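Local structure of endonuclease MutS2 (Deinococcus radiodurans, 4OD6) at residues 34-39 against 64-69; 43-48 against 56-61; 60-65 against 82-87. The protein is a MutS2 endonuclease that probably also senses collided ribosomes and splits them by ATP hydrolysis, this chain being its Smr domain. One frame throughout, in Å; residues are numbered along the deposited sequence.

Interaction 1. Residues 34-39 against 64-69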
ATOM      1  N   GLU A  34     -10.634   3.222   4.658  1.00  5.02           N
ATOM      2  CA  GLU A  34     -11.057   4.578   4.373  1.00  5.23           C
ATOM      3  C   GLU A  34     -11.309   4.750   2.892  1.00  5.20           C
ATOM      4  O   GLU A  34     -12.326   5.275   2.501  1.00  5.48           O
ATOM      5  CB  GLU A  34     -10.004   5.586   4.857  1.00  6.02           C
ATOM      6  CG  GLU A  34     -10.279   7.042   4.492  1.00  8.28           C
ATOM      7  CD  GLU A  34      -9.074   7.934   4.731  1.00 10.55           C
ATOM      8  OE1 GLU A  34      -8.189   7.949   3.898  1.00 13.27           O
ATOM      9  OE2 GLU A  34      -9.042   8.600   5.749  1.00  9.52           O
ATOM     10  N   ALA A  35     -10.382   4.266   2.068  1.00  5.59           N
ATOM     11  CA  ALA A  35     -10.509   4.371   0.620  1.00  6.15           C
ATOM     12  C   ALA A  35     -11.773   3.644   0.101  1.00  6.08           C
ATOM     13  O   ALA A  35     -12.444   4.154  -0.784  1.00  7.47           O
ATOM     14  CB  ALA A  35      -9.265   3.845  -0.082  1.00  6.94           C
ATOM     15  N   ARG A  36     -12.063   2.475   0.656  1.00  6.72           N
ATOM     16  CA  ARG A  36     -13.237   1.714   0.267  1.00  7.39           C
ATOM     17  C   ARG A  36     -14.479   2.546   0.607  1.00  7.44           C
ATOM     18  O   ARG A  36     -15.364   2.685  -0.215  1.00  8.79           O
ATOM     19  CB  ARG A  36     -13.281   0.367   0.996  1.00  8.66           C
ATOM     20  CG  ARG A  36     -14.467  -0.569   0.691  1.00 10.93           C
ATOM     21  CD  ARG A  36     -14.131  -1.457  -0.488  1.00 10.10           C
ATOM     22  NE  ARG A  36     -15.290  -2.123  -1.103  1.00  9.88           N
ATOM     23  CZ  ARG A  36     -15.730  -3.334  -0.781  1.00 10.51           C
ATOM     24  NH1 ARG A  36     -15.204  -4.015   0.199  1.00 10.25           N
ATOM     25  NH2 ARG A  36     -16.771  -3.821  -1.431  1.00 12.19           N
ATOM     26  N   ALA A  37     -14.542   3.113   1.797  1.00  7.21           N
ATOM     27  CA  ALA A  37     -15.710   3.896   2.210  1.00  7.60           C
ATOM     28  C   ALA A  37     -15.917   5.153   1.362  1.00  8.43           C
ATOM     29  O   ALA A  37     -17.041   5.528   1.092  1.00  9.99           O
ATOM     30  CB  ALA A  37     -15.644   4.229   3.690  1.00  9.10           C
ATOM     31  N   LEU A  38     -14.833   5.808   0.984  1.00  8.41           N
ATOM     32  CA  LEU A  38     -14.892   7.023   0.172  1.00  8.93           C
ATOM     33  C   LEU A  38     -14.865   6.735  -1.333  1.00  9.49           C
ATOM     34  O   LEU A  38     -14.890   7.667  -2.114  1.00  9.93           O
ATOM     35  CB  LEU A  38     -13.736   7.946   0.583  1.00  9.53           C
ATOM     36  CG  LEU A  38     -13.645   8.323   2.074  1.00 11.19           C
ATOM     37  CD1 LEU A  38     -12.480   9.282   2.260  1.00 12.55           C
ATOM     38  CD2 LEU A  38     -14.935   8.992   2.537  1.00 12.58           C
ATOM     39  N   LYS A  39     -14.883   5.459  -1.727  1.00  9.48           N
ATOM     40  CA  LYS A  39     -14.925   5.050  -3.125  1.00 10.75           C
ATOM     41  C   LYS A  39     -13.604   5.665  -3.822  1.00  9.62           C
ATOM     42  O   LYS A  39     -13.719   6.234  -4.915  1.00 11.27           O
ATOM     43  CB  LYS A  39     -16.226   5.424  -3.806  1.00 14.36           C
ATOM     44  CG  LYS A  39     -17.359   4.643  -3.171  1.00 19.05           C
ATOM     45  CD  LYS A  39     -18.685   4.935  -3.851  1.00 23.53           C
ATOM     46  CE  LYS A  39     -19.854   4.081  -3.321  1.00 27.77           C
ATOM     47  NZ  LYS A  39     -20.118   4.298  -1.890  1.00 30.45           N
ATOM     48  N   THR A  64      -4.821 -10.936   1.537  1.00 10.07           N
ATOM     49  CA  THR A  64      -6.116 -11.287   2.217  1.00 11.75           C
ATOM     50  C   THR A  64      -7.015 -10.142   2.758  1.00  9.39           C
ATOM     51  O   THR A  64      -8.034 -10.380   3.397  1.00  9.81           O
ATOM     52  CB  THR A  64      -5.938 -12.299   3.379  1.00 14.26           C
ATOM     53  OG1 THR A  64      -5.078 -11.740   4.382  1.00 15.05           O
ATOM     54  CG2 THR A  64      -5.375 -13.623   2.874  1.00 14.83           C
ATOM     55  N   ASP A  65      -6.632  -8.903   2.510  1.00  8.29           N
ATOM     56  CA  ASP A  65      -7.384  -7.767   2.979  1.00  7.66           C
ATOM     57  C   ASP A  65      -8.799  -7.834   2.209  1.00  6.75           C
ATOM     58  O   ASP A  65      -8.801  -7.839   0.975  1.00  7.47           O
ATOM     59  CB  ASP A  65      -6.665  -6.443   2.743  1.00  7.60           C
ATOM     60  CG  ASP A  65      -7.504  -5.197   3.153  1.00  8.03           C
ATOM     61  OD1 ASP A  65      -8.584  -4.996   2.638  1.00  8.12           O
ATOM     62  OD2 ASP A  65      -7.017  -4.412   3.988  1.00  8.91           O
ATOM     63  N   LYS A  66      -9.936  -7.768   2.886  1.00  6.79           N
ATOM     64  CA  LYS A  66     -11.255  -7.964   2.242  1.00  7.77           C
ATOM     65  C   LYS A  66     -11.628  -6.910   1.192  1.00  6.97           C
ATOM     66  O   LYS A  66     -12.564  -7.054   0.433  1.00  9.15           O
ATOM     67  CB  LYS A  66     -12.362  -8.014   3.308  1.00  8.32           C
ATOM     68  CG  LYS A  66     -12.603  -6.697   4.018  1.00  7.61           C
ATOM     69  CD  LYS A  66     -13.625  -6.810   5.139  1.00  9.28           C
ATOM     70  CE  LYS A  66     -14.217  -5.461   5.498  1.00 10.22           C
ATOM     71  NZ  LYS A  66     -14.881  -4.817   4.331  1.00 12.26           N
ATOM     72  N   ASN A  67     -10.935  -5.793   1.263  1.00  7.04           N
ATOM     73  CA  ASN A  67     -11.253  -4.558   0.536  1.00  6.36           C
ATOM     74  C   ASN A  67     -10.432  -4.372  -0.739  1.00  6.21           C
ATOM     75  O   ASN A  67     -10.657  -3.436  -1.504  1.00  6.58           O
ATOM     76  CB  ASN A  67     -11.037  -3.337   1.435  1.00  6.12           C
ATOM     77  CG  ASN A  67     -12.086  -3.215   2.520  1.00  6.23           C
ATOM     78  OD1 ASN A  67     -13.264  -3.484   2.296  1.00  7.36           O
ATOM     79  ND2 ASN A  67     -11.658  -2.805   3.707  1.00  6.20           N
ATOM     80  N   VAL A  68      -9.470  -5.261  -0.949  1.00  6.55           N
ATOM     81  CA  VAL A  68      -8.509  -5.122  -2.028  1.00  6.68           C
ATOM     82  C   VAL A  68      -8.896  -5.938  -3.251  1.00  6.86           C
ATOM     83  O   VAL A  68      -9.183  -7.125  -3.130  1.00  8.68           O
ATOM     84  CB  VAL A  68      -7.125  -5.543  -1.535  1.00  7.46           C
ATOM     85  CG1 VAL A  68      -6.129  -5.634  -2.670  1.00  8.60           C
ATOM     86  CG2 VAL A  68      -6.626  -4.568  -0.467  1.00  8.44           C
ATOM     87  N   GLU A  69      -8.908  -5.270  -4.392  1.00  7.27           N
ATOM     88  CA  GLU A  69      -9.132  -5.948  -5.655  1.00  7.92           C
ATOM     89  C   GLU A  69      -7.857  -6.547  -6.192  1.00  7.92           C
ATOM     90  O   GLU A  69      -7.830  -7.666  -6.606  1.00 10.32           O
ATOM     91  CB  GLU A  69      -9.748  -4.986  -6.668  1.00 11.10           C
ATOM     92  CG  GLU A  69     -10.192  -5.599  -7.989  1.00 17.08           C
ATOM     93  CD  GLU A  69     -11.132  -4.691  -8.780  1.00 23.93           C
ATOM     94  OE1 GLU A  69     -11.866  -3.899  -8.196  1.00 26.13           O
ATOM     95  OE2 GLU A  69     -11.156  -4.796 -10.004  1.00 27.19           O
TER
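R36, in the last turn of helix 21-38, and N67, in the turn that leads into strand 68-73, make most of this small contact, which buries 134 Å² in all. Its tight part is centred on the amide oxygen of N67. R36 NH1 donates to N67 OD1 over 2.9 Å with an N-H...O angle of 155°, and it arrives in the carbonyl plane on a lone pair while the oxygen lies at the edge of the guanidinium, almost in that group's own plane. The two flat groups are nevertheless steeply turned against each other. The bend in the arginine chain (chi2 89°) explains how one oxygen can touch it twice: R36 CG packs at 3.5 Å from N67 OD1, and the guanidinium then curls back to the same atom.

K66 grips that oxygen too, its NZ standing 2.9 Å from N67 OD1 but tilted out of the carbonyl plane. The two cationic ends are thereby brought close, R36 NH1 to K66 NZ being 4.2 Å, a cost that the shared acceptor probably offsets in part. This is the looser side: K66 is exposed, R36 partly so, and the lysine adds little buried area. N67, by contrast, is buried and also rests on I32 of helix 21-38.

Two overlapping turns set the backbone that carries the amide. D65 OD1 takes the N67 N-H at 2.8 Å, an Asx turn, within a type I beta turn from D65 to V68. The C-terminal part of helix 21-38 is thus pinned to the Asx and type I turn that precedes strand 68-73, an outermost strand of the mixed sheet in the alpha/beta fold of the Smr domain.

Interaction 2. Residues 43-48 against 56-61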
ATOM      1  N   LEU A  43      -4.626   3.446  -4.401  1.00  8.98           N
ATOM      2  CA  LEU A  43      -3.712   3.954  -3.374  1.00 10.42           C
ATOM      3  C   LEU A  43      -2.276   3.668  -3.701  1.00  9.82           C
ATOM      4  O   LEU A  43      -1.961   2.605  -4.155  1.00 11.26           O
ATOM      5  CB  LEU A  43      -3.990   3.321  -2.032  1.00 13.05           C
ATOM      6  CG  LEU A  43      -5.393   3.400  -1.544  1.00 18.26           C
ATOM      7  CD1 LEU A  43      -5.417   2.891  -0.124  1.00 19.77           C
ATOM      8  CD2 LEU A  43      -5.989   4.787  -1.646  1.00 20.55           C
ATOM      9  N   ARG A  44      -1.401   4.627  -3.421  1.00  9.66           N
ATOM     10  CA  ARG A  44       0.038   4.461  -3.553  1.00 10.23           C
ATOM     11  C   ARG A  44       0.637   4.315  -2.150  1.00  8.63           C
ATOM     12  O   ARG A  44       0.605   5.238  -1.343  1.00 10.11           O
ATOM     13  CB  ARG A  44       0.726   5.645  -4.250  1.00 12.16           C
ATOM     14  CG  ARG A  44       0.634   5.624  -5.737  1.00 14.31           C
ATOM     15  CD  ARG A  44       1.246   6.874  -6.350  1.00 15.95           C
ATOM     16  NE  ARG A  44       2.609   7.190  -5.944  1.00 16.86           N
ATOM     17  CZ  ARG A  44       3.713   6.757  -6.532  1.00 18.05           C
ATOM     18  NH1 ARG A  44       3.655   5.954  -7.551  1.00 17.34           N
ATOM     19  NH2 ARG A  44       4.858   7.152  -6.047  1.00 19.51           N
ATOM     20  N   VAL A  45       1.177   3.143  -1.888  1.00  7.65           N
ATOM     21  CA  VAL A  45       1.756   2.813  -0.595  1.00  8.05           C
ATOM     22  C   VAL A  45       3.262   2.925  -0.716  1.00  7.06           C
ATOM     23  O   VAL A  45       3.930   2.096  -1.289  1.00  6.69           O
ATOM     24  CB  VAL A  45       1.342   1.399  -0.152  1.00  8.21           C
ATOM     25  CG1 VAL A  45       1.886   1.074   1.230  1.00  7.79           C
ATOM     26  CG2 VAL A  45      -0.164   1.258  -0.180  1.00  9.12           C
ATOM     27  N   VAL A  46       3.767   3.997  -0.122  1.00  7.08           N
ATOM     28  CA  VAL A  46       5.178   4.343  -0.132  1.00  7.26           C
ATOM     29  C   VAL A  46       5.870   3.721   1.068  1.00  6.47           C
ATOM     30  O   VAL A  46       5.914   4.307   2.136  1.00  7.58           O
ATOM     31  CB  VAL A  46       5.378   5.890  -0.203  1.00  8.54           C
ATOM     32  CG1 VAL A  46       6.854   6.215  -0.393  1.00 10.30           C
ATOM     33  CG2 VAL A  46       4.515   6.452  -1.331  1.00  8.79           C
ATOM     34  N   HIS A  47       6.424   2.519   0.856  1.00  6.92           N
ATOM     35  CA  HIS A  47       7.109   1.791   1.924  1.00  7.65           C
ATOM     36  C   HIS A  47       8.621   1.785   1.822  1.00  6.95           C
ATOM     37  O   HIS A  47       9.255   1.435   2.748  1.00  8.67           O
ATOM     38  CB  HIS A  47       6.599   0.348   2.075  1.00  7.37           C
ATOM     39  CG  HIS A  47       6.452  -0.380   0.779  1.00  7.38           C
ATOM     40  ND1 HIS A  47       7.524  -0.647  -0.050  1.00  7.34           N
ATOM     41  CD2 HIS A  47       5.353  -0.806   0.124  1.00  8.40           C
ATOM     42  CE1 HIS A  47       7.079  -1.243  -1.138  1.00  7.12           C
ATOM     43  NE2 HIS A  47       5.766  -1.338  -1.062  1.00  7.67           N
ATOM     44  N   GLY A  48       9.167   2.139   0.671  1.00  7.31           N
ATOM     45  CA  GLY A  48      10.601   2.144   0.477  1.00  7.84           C
ATOM     46  C   GLY A  48      11.099   0.764   0.111  1.00  8.34           C
ATOM     47  O   GLY A  48      10.383  -0.221   0.209  1.00  8.42           O
ATOM     48  N   ARG A  56       7.524  -6.874   1.560  1.00  8.15           N
ATOM     49  CA  ARG A  56       7.109  -8.282   1.624  1.00  8.27           C
ATOM     50  C   ARG A  56       5.998  -8.466   2.622  1.00  8.37           C
ATOM     51  O   ARG A  56       5.082  -9.176   2.366  1.00  9.20           O
ATOM     52  CB  ARG A  56       8.285  -9.180   1.949  1.00  9.38           C
ATOM     53  CG  ARG A  56       9.209  -9.381   0.770  1.00 11.45           C
ATOM     54  CD  ARG A  56      10.277 -10.404   1.074  1.00 14.74           C
ATOM     55  NE  ARG A  56      11.082 -10.008   2.208  1.00 18.27           N
ATOM     56  CZ  ARG A  56      12.203  -9.305   2.093  1.00 19.50           C
ATOM     57  NH1 ARG A  56      12.607  -8.917   0.917  1.00 21.36           N
ATOM     58  NH2 ARG A  56      12.864  -8.956   3.166  1.00 18.96           N
ATOM     59  N   THR A  57       6.120  -7.872   3.781  1.00  8.09           N
ATOM     60  CA  THR A  57       5.077  -8.028   4.799  1.00  9.14           C
ATOM     61  C   THR A  57       3.733  -7.355   4.415  1.00  7.70           C
ATOM     62  O   THR A  57       2.664  -7.880   4.631  1.00  8.15           O
ATOM     63  CB  THR A  57       5.517  -7.553   6.186  1.00 11.87           C
ATOM     64  OG1 THR A  57       5.857  -6.179   6.133  1.00 12.92           O
ATOM     65  CG2 THR A  57       6.695  -8.312   6.657  1.00 13.15           C
ATOM     66  N   LEU A  58       3.821  -6.150   3.881  1.00  7.16           N
ATOM     67  CA  LEU A  58       2.625  -5.428   3.431  1.00  7.27           C
ATOM     68  C   LEU A  58       2.059  -6.286   2.208  1.00  7.41           C
ATOM     69  O   LEU A  58       0.858  -6.412   2.161  1.00  7.64           O
ATOM     70  CB  LEU A  58       2.930  -4.030   2.950  1.00  6.74           C
ATOM     71  CG  LEU A  58       3.418  -3.180   4.122  1.00  6.42           C
ATOM     72  CD1 LEU A  58       3.968  -1.835   3.637  1.00  6.80           C
ATOM     73  CD2 LEU A  58       2.331  -2.973   5.146  1.00  7.61           C
ATOM     74  N   ARG A  59       2.782  -6.864   1.212  0.60  8.01           N
ATOM     75  CA  ARG A  59       2.203  -7.646   0.142  0.60  8.60           C
ATOM     76  C   ARG A  59       1.535  -8.857   0.716  0.60  8.92           C
ATOM     77  O   ARG A  59       0.522  -9.328   0.280  0.60  9.28           O
ATOM     78  CB  ARG A  59       3.260  -8.025  -0.863  0.60  9.95           C
ATOM     79  CG  ARG A  59       3.760  -6.859  -1.709  0.60 11.74           C
ATOM     80  CD  ARG A  59       4.952  -7.246  -2.539  0.60 13.25           C
ATOM     81  NE  ARG A  59       4.675  -8.426  -3.326  0.60 15.36           N
ATOM     82  CZ  ARG A  59       4.134  -8.401  -4.524  0.60 16.70           C
ATOM     83  NH1 ARG A  59       3.810  -7.244  -5.082  0.60 17.36           N
ATOM     84  NH2 ARG A  59       3.893  -9.543  -5.143  0.60 17.54           N
ATOM     85  N   ASP A  60       2.177  -9.414   1.740  1.00  9.63           N
ATOM     86  CA  ASP A  60       1.621 -10.602   2.389  1.00 11.23           C
ATOM     87  C   ASP A  60       0.273 -10.302   3.037  1.00  9.41           C
ATOM     88  O   ASP A  60      -0.664 -11.095   2.940  1.00 11.02           O
ATOM     89  CB  ASP A  60       2.594 -11.135   3.445  1.00 14.72           C
ATOM     90  CG  ASP A  60       2.024 -12.302   4.227  1.00 21.89           C
ATOM     91  OD1 ASP A  60       2.022 -13.428   3.694  1.00 21.07           O
ATOM     92  OD2 ASP A  60       1.580 -12.093   5.376  1.00 26.55           O
ATOM     93  N   TYR A  61       0.176  -9.148   3.687  1.00  8.20           N
ATOM     94  CA  TYR A  61      -1.081  -8.716   4.281  1.00  7.88           C
ATOM     95  C   TYR A  61      -2.135  -8.442   3.202  1.00  7.91           C
ATOM     96  O   TYR A  61      -3.302  -8.789   3.360  1.00  8.42           O
ATOM     97  CB  TYR A  61      -0.868  -7.461   5.154  1.00  7.99           C
ATOM     98  CG  TYR A  61      -2.155  -6.724   5.471  1.00  7.81           C
ATOM     99  CD1 TYR A  61      -2.957  -7.112   6.531  1.00  8.68           C
ATOM    100  CD2 TYR A  61      -2.597  -5.693   4.657  1.00  8.35           C
ATOM    101  CE1 TYR A  61      -4.146  -6.464   6.800  1.00  8.26           C
ATOM    102  CE2 TYR A  61      -3.782  -5.037   4.916  1.00  7.87           C
ATOM    103  CZ  TYR A  61      -4.553  -5.427   5.987  1.00  8.40           C
ATOM    104  OH  TYR A  61      -5.734  -4.779   6.248  1.00 10.05           O
TER
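L58 and H47 run alongside one another, pointing opposite ways, the leucine coming from helix 53-62 and the histidine from the loop just after strand 43-46. One methyl does all the touching on the helix side. L58 CD1 is 3.8 Å from H47 CB and 3.9 Å from H47 CD2, so it lies against CB and the CG-CD2 side of the imidazole, obliquely to the ring. The same methyl reaches V45 CG1 at 4.3 Å, a looser apolar contact that extends the patch by one strand residue of like orientation. All three touching residues are buried, although the two segments cover just 97 Å² of each other.

The histidine owes its pose to chi1 46°, which sets CG between the backbone N and the carbonyl carbon. From there the ring turns back over its own chain, and H47 ND1 donates to G48 O at 2.9 Å with a nearly straight N-H...O angle of 168°, the acceptor lying in the ring plane. The other nitrogen, NE2, is hydrogen-bonded to T84 OG1 of strand 83-88. Two bonds from the two nitrogens fix the rotation of the ring and satisfy both polar atoms of a buried side chain.

H47 and G48 open the HGxG sequence motif by which Smr domains are recognised, and L58 CD1 packs directly against the histidine of that motif. G48 has positive phi in the loop that follows the strand.

V46 points away from the helix, toward E13 and Q15 of strand 13-15, while its neighbour R44 forms a salt bridge with E13 and a cation-pi contact with F10. Further packing closes round the leucine: L28 of helix 21-38 and the loop residue L16 each touch both V45 and L58.

Interaction 3. Residues 60-65 against 82-87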
ATOM      1  N   ASP A  60       2.177  -9.414   1.740  1.00  9.63           N
ATOM      2  CA  ASP A  60       1.621 -10.602   2.389  1.00 11.23           C
ATOM      3  C   ASP A  60       0.273 -10.302   3.037  1.00  9.41           C
ATOM      4  O   ASP A  60      -0.664 -11.095   2.940  1.00 11.02           O
ATOM      5  CB  ASP A  60       2.594 -11.135   3.445  1.00 14.72           C
ATOM      6  CG  ASP A  60       2.024 -12.302   4.227  1.00 21.89           C
ATOM      7  OD1 ASP A  60       2.022 -13.428   3.694  1.00 21.07           O
ATOM      8  OD2 ASP A  60       1.580 -12.093   5.376  1.00 26.55           O
ATOM      9  N   TYR A  61       0.176  -9.148   3.687  1.00  8.20           N
ATOM     10  CA  TYR A  61      -1.081  -8.716   4.281  1.00  7.88           C
ATOM     11  C   TYR A  61      -2.135  -8.442   3.202  1.00  7.91           C
ATOM     12  O   TYR A  61      -3.302  -8.789   3.360  1.00  8.42           O
ATOM     13  CB  TYR A  61      -0.868  -7.461   5.154  1.00  7.99           C
ATOM     14  CG  TYR A  61      -2.155  -6.724   5.471  1.00  7.81           C
ATOM     15  CD1 TYR A  61      -2.957  -7.112   6.531  1.00  8.68           C
ATOM     16  CD2 TYR A  61      -2.597  -5.693   4.657  1.00  8.35           C
ATOM     17  CE1 TYR A  61      -4.146  -6.464   6.800  1.00  8.26           C
ATOM     18  CE2 TYR A  61      -3.782  -5.037   4.916  1.00  7.87           C
ATOM     19  CZ  TYR A  61      -4.553  -5.427   5.987  1.00  8.40           C
ATOM     20  OH  TYR A  61      -5.734  -4.779   6.248  1.00 10.05           O
ATOM     21  N   LEU A  62      -1.714  -7.792   2.125  1.00  8.17           N
ATOM     22  CA  LEU A  62      -2.651  -7.291   1.111  1.00  8.09           C
ATOM     23  C   LEU A  62      -3.382  -8.574   0.477  1.00  9.01           C
ATOM     24  O   LEU A  62      -4.501  -8.389  -0.055  1.00  9.36           O
ATOM     25  CB  LEU A  62      -1.935  -6.578   0.011  1.00  7.93           C
ATOM     26  CG  LEU A  62      -1.597  -5.143   0.380  1.00  6.95           C
ATOM     27  CD1 LEU A  62      -0.577  -4.519  -0.560  1.00  6.90           C
ATOM     28  CD2 LEU A  62      -2.875  -4.329   0.478  1.00  6.79           C
ATOM     29  N   LYS A  63      -2.783  -9.813   0.362  0.60  8.95           N
ATOM     30  CA  LYS A  63      -3.319 -10.944  -0.350  0.60 11.07           C
ATOM     31  C   LYS A  63      -4.632 -11.301   0.260  0.60 10.21           C
ATOM     32  O   LYS A  63      -5.439 -12.012  -0.278  0.60 10.75           O
ATOM     33  CB  LYS A  63      -2.364 -12.163  -0.267  0.60 14.58           C
ATOM     34  CG  LYS A  63      -1.007 -12.059  -0.987  0.60 18.48           C
ATOM     35  CD  LYS A  63       0.201 -12.625  -0.226  0.60 21.31           C
ATOM     36  CE  LYS A  63       1.568 -12.460  -0.943  0.60 20.81           C
ATOM     37  NZ  LYS A  63       2.833 -12.767  -0.164  0.60 18.02           N
ATOM     38  N   THR A  64      -4.821 -10.936   1.537  1.00 10.07           N
ATOM     39  CA  THR A  64      -6.116 -11.287   2.217  1.00 11.75           C
ATOM     40  C   THR A  64      -7.015 -10.142   2.758  1.00  9.39           C
ATOM     41  O   THR A  64      -8.034 -10.380   3.397  1.00  9.81           O
ATOM     42  CB  THR A  64      -5.938 -12.299   3.379  1.00 14.26           C
ATOM     43  OG1 THR A  64      -5.078 -11.740   4.382  1.00 15.05           O
ATOM     44  CG2 THR A  64      -5.375 -13.623   2.874  1.00 14.83           C
ATOM     45  N   ASP A  65      -6.632  -8.903   2.510  1.00  8.29           N
ATOM     46  CA  ASP A  65      -7.384  -7.767   2.979  1.00  7.66           C
ATOM     47  C   ASP A  65      -8.799  -7.834   2.209  1.00  6.75           C
ATOM     48  O   ASP A  65      -8.801  -7.839   0.975  1.00  7.47           O
ATOM     49  CB  ASP A  65      -6.665  -6.443   2.743  1.00  7.60           C
ATOM     50  CG  ASP A  65      -7.504  -5.197   3.153  1.00  8.03           C
ATOM     51  OD1 ASP A  65      -8.584  -4.996   2.638  1.00  8.12           O
ATOM     52  OD2 ASP A  65      -7.017  -4.412   3.988  1.00  8.91           O
ATOM     53  N   GLY A  82       9.680   0.214  -4.410  1.00 12.88           N
ATOM     54  CA  GLY A  82       9.514   0.922  -3.163  1.00 11.20           C
ATOM     55  C   GLY A  82       8.098   1.451  -2.938  1.00  8.24           C
ATOM     56  O   GLY A  82       7.807   2.003  -1.932  1.00  7.63           O
ATOM     57  N   VAL A  83       7.262   1.260  -3.938  1.00  7.72           N
ATOM     58  CA  VAL A  83       5.870   1.666  -3.856  1.00  7.22           C
ATOM     59  C   VAL A  83       4.985   0.516  -4.323  1.00  7.38           C
ATOM     60  O   VAL A  83       5.204  -0.100  -5.358  1.00  9.54           O
ATOM     61  CB  VAL A  83       5.606   2.907  -4.716  1.00  8.26           C
ATOM     62  CG1 VAL A  83       4.138   3.316  -4.651  1.00  9.13           C
ATOM     63  CG2 VAL A  83       6.547   4.048  -4.336  1.00  8.35           C
ATOM     64  N   THR A  84       3.958   0.249  -3.551  1.00  6.78           N
ATOM     65  CA  THR A  84       2.947  -0.742  -3.928  1.00  7.16           C
ATOM     66  C   THR A  84       1.640  -0.017  -4.275  1.00  6.96           C
ATOM     67  O   THR A  84       1.149   0.773  -3.527  1.00  7.49           O
ATOM     68  CB  THR A  84       2.669  -1.797  -2.803  1.00  8.01           C
ATOM     69  OG1 THR A  84       3.832  -2.596  -2.593  1.00  9.90           O
ATOM     70  CG2 THR A  84       1.553  -2.724  -3.174  1.00  7.71           C
ATOM     71  N   ILE A  85       1.102  -0.315  -5.434  1.00  6.73           N
ATOM     72  CA  ILE A  85      -0.180   0.214  -5.884  1.00  7.45           C
ATOM     73  C   ILE A  85      -1.262  -0.723  -5.419  1.00  7.17           C
ATOM     74  O   ILE A  85      -1.177  -1.932  -5.659  1.00  8.14           O
ATOM     75  CB  ILE A  85      -0.242   0.294  -7.435  1.00  9.52           C
ATOM     76  CG1 ILE A  85       0.951   1.092  -7.994  1.00 11.12           C
ATOM     77  CG2 ILE A  85      -1.527   0.919  -7.927  1.00 10.10           C
ATOM     78  CD1 ILE A  85       1.021   2.497  -7.479  1.00 11.67           C
ATOM     79  N   VAL A  86      -2.257  -0.174  -4.754  1.00  6.54           N
ATOM     80  CA  VAL A  86      -3.374  -0.961  -4.270  1.00  6.04           C
ATOM     81  C   VAL A  86      -4.641  -0.492  -4.993  1.00  5.70           C
ATOM     82  O   VAL A  86      -5.052   0.651  -4.894  1.00  6.14           O
ATOM     83  CB  VAL A  86      -3.535  -0.830  -2.738  1.00  6.19           C
ATOM     84  CG1 VAL A  86      -4.724  -1.655  -2.267  1.00  6.95           C
ATOM     85  CG2 VAL A  86      -2.249  -1.281  -2.012  1.00  7.21           C
ATOM     86  N   ASN A  87      -5.249  -1.416  -5.735  1.00  6.08           N
ATOM     87  CA  ASN A  87      -6.565  -1.228  -6.359  1.00  6.82           C
ATOM     88  C   ASN A  87      -7.613  -1.714  -5.389  1.00  6.55           C
ATOM     89  O   ASN A  87      -7.638  -2.867  -5.023  1.00  7.57           O
ATOM     90  CB  ASN A  87      -6.630  -1.970  -7.679  1.00  8.13           C
ATOM     91  CG  ASN A  87      -5.552  -1.501  -8.622  1.00  9.98           C
ATOM     92  OD1 ASN A  87      -5.487  -0.328  -8.941  1.00 10.10           O
ATOM     93  ND2 ASN A  87      -4.670  -2.408  -9.021  1.00 12.22           N
TER
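L62, T84 and V86 meet through methyl groups alone, so no ring, amide or carboxylate offers a face or an edge to this contact. Flat groups lie next to it instead: the T84 hydroxyl is hydrogen-bonded to NE2 of the H47 imidazole, and the side chain of Y61, next to L62 in sequence, touches V25 of helix 21-38.

The methyls meet tip to tip. L62 CD1 stands 3.8 Å from T84 CG2 and 3.9 Å from V86 CG2, so a single leucine methyl bridges two strand residues that lie two apart and thus share one face of the sheet. The second branch adds to one side of the bridge, with L62 CD2 at 4.0 Å from V86 CG2. Between T84 and V86, I85 points away from the helix.

The torsions are consistent with the branches that make contact. In T84 (chi1 -66°) CG2 lies anti to the backbone N and faces the leucine, and OG1 lies beside that N, where H47 NE2 meets it; the residue thus divides an apolar side from a polar one. V86 presents CG2, which sits anti to its carbonyl carbon.

All three residues are buried, and the contact covers 106 Å². L28 and I32 of helix 21-38 and F71 of strand 68-73 also touch L62, extending the apolar surroundings. Along the backbone after the leucine, T64 N bonds to Y61 O at 3.2 Å, but the D65 N to L62 O bond, at 3.4 Å, is weak. V86 in turn packs on V45 of the neighbouring strand. Helix 53-62 lying through L62 over strand 83-88, an inner strand antiparallel to both its neighbours in a mixed sheet, is part of the alpha/beta architecture of the Smr domain.

Interactions 2 and 3 are successive parts of one helix-on-sheet layer: they share D60 and Y61 of helix 53-62, and their centres are about 5 Å apart. The strands beneath them are joined by backbone bonding, L43 O to V86 N at 2.9 Å. A separate side-chain bond, H47 NE2 to T84 OG1 at 2.8 Å, lets T84 of interaction 3 help to fix the HGxG imidazole of interaction 2. Interaction 1 lies farther off, its centre about 11 Å from that of interaction 3 and 14 Å from that of interaction 2. It still reaches the same sheet: E69 N bonds to N87 O at 2.8 Å, and V68 CG2 packs on L62 CD2 at 3.9 Å.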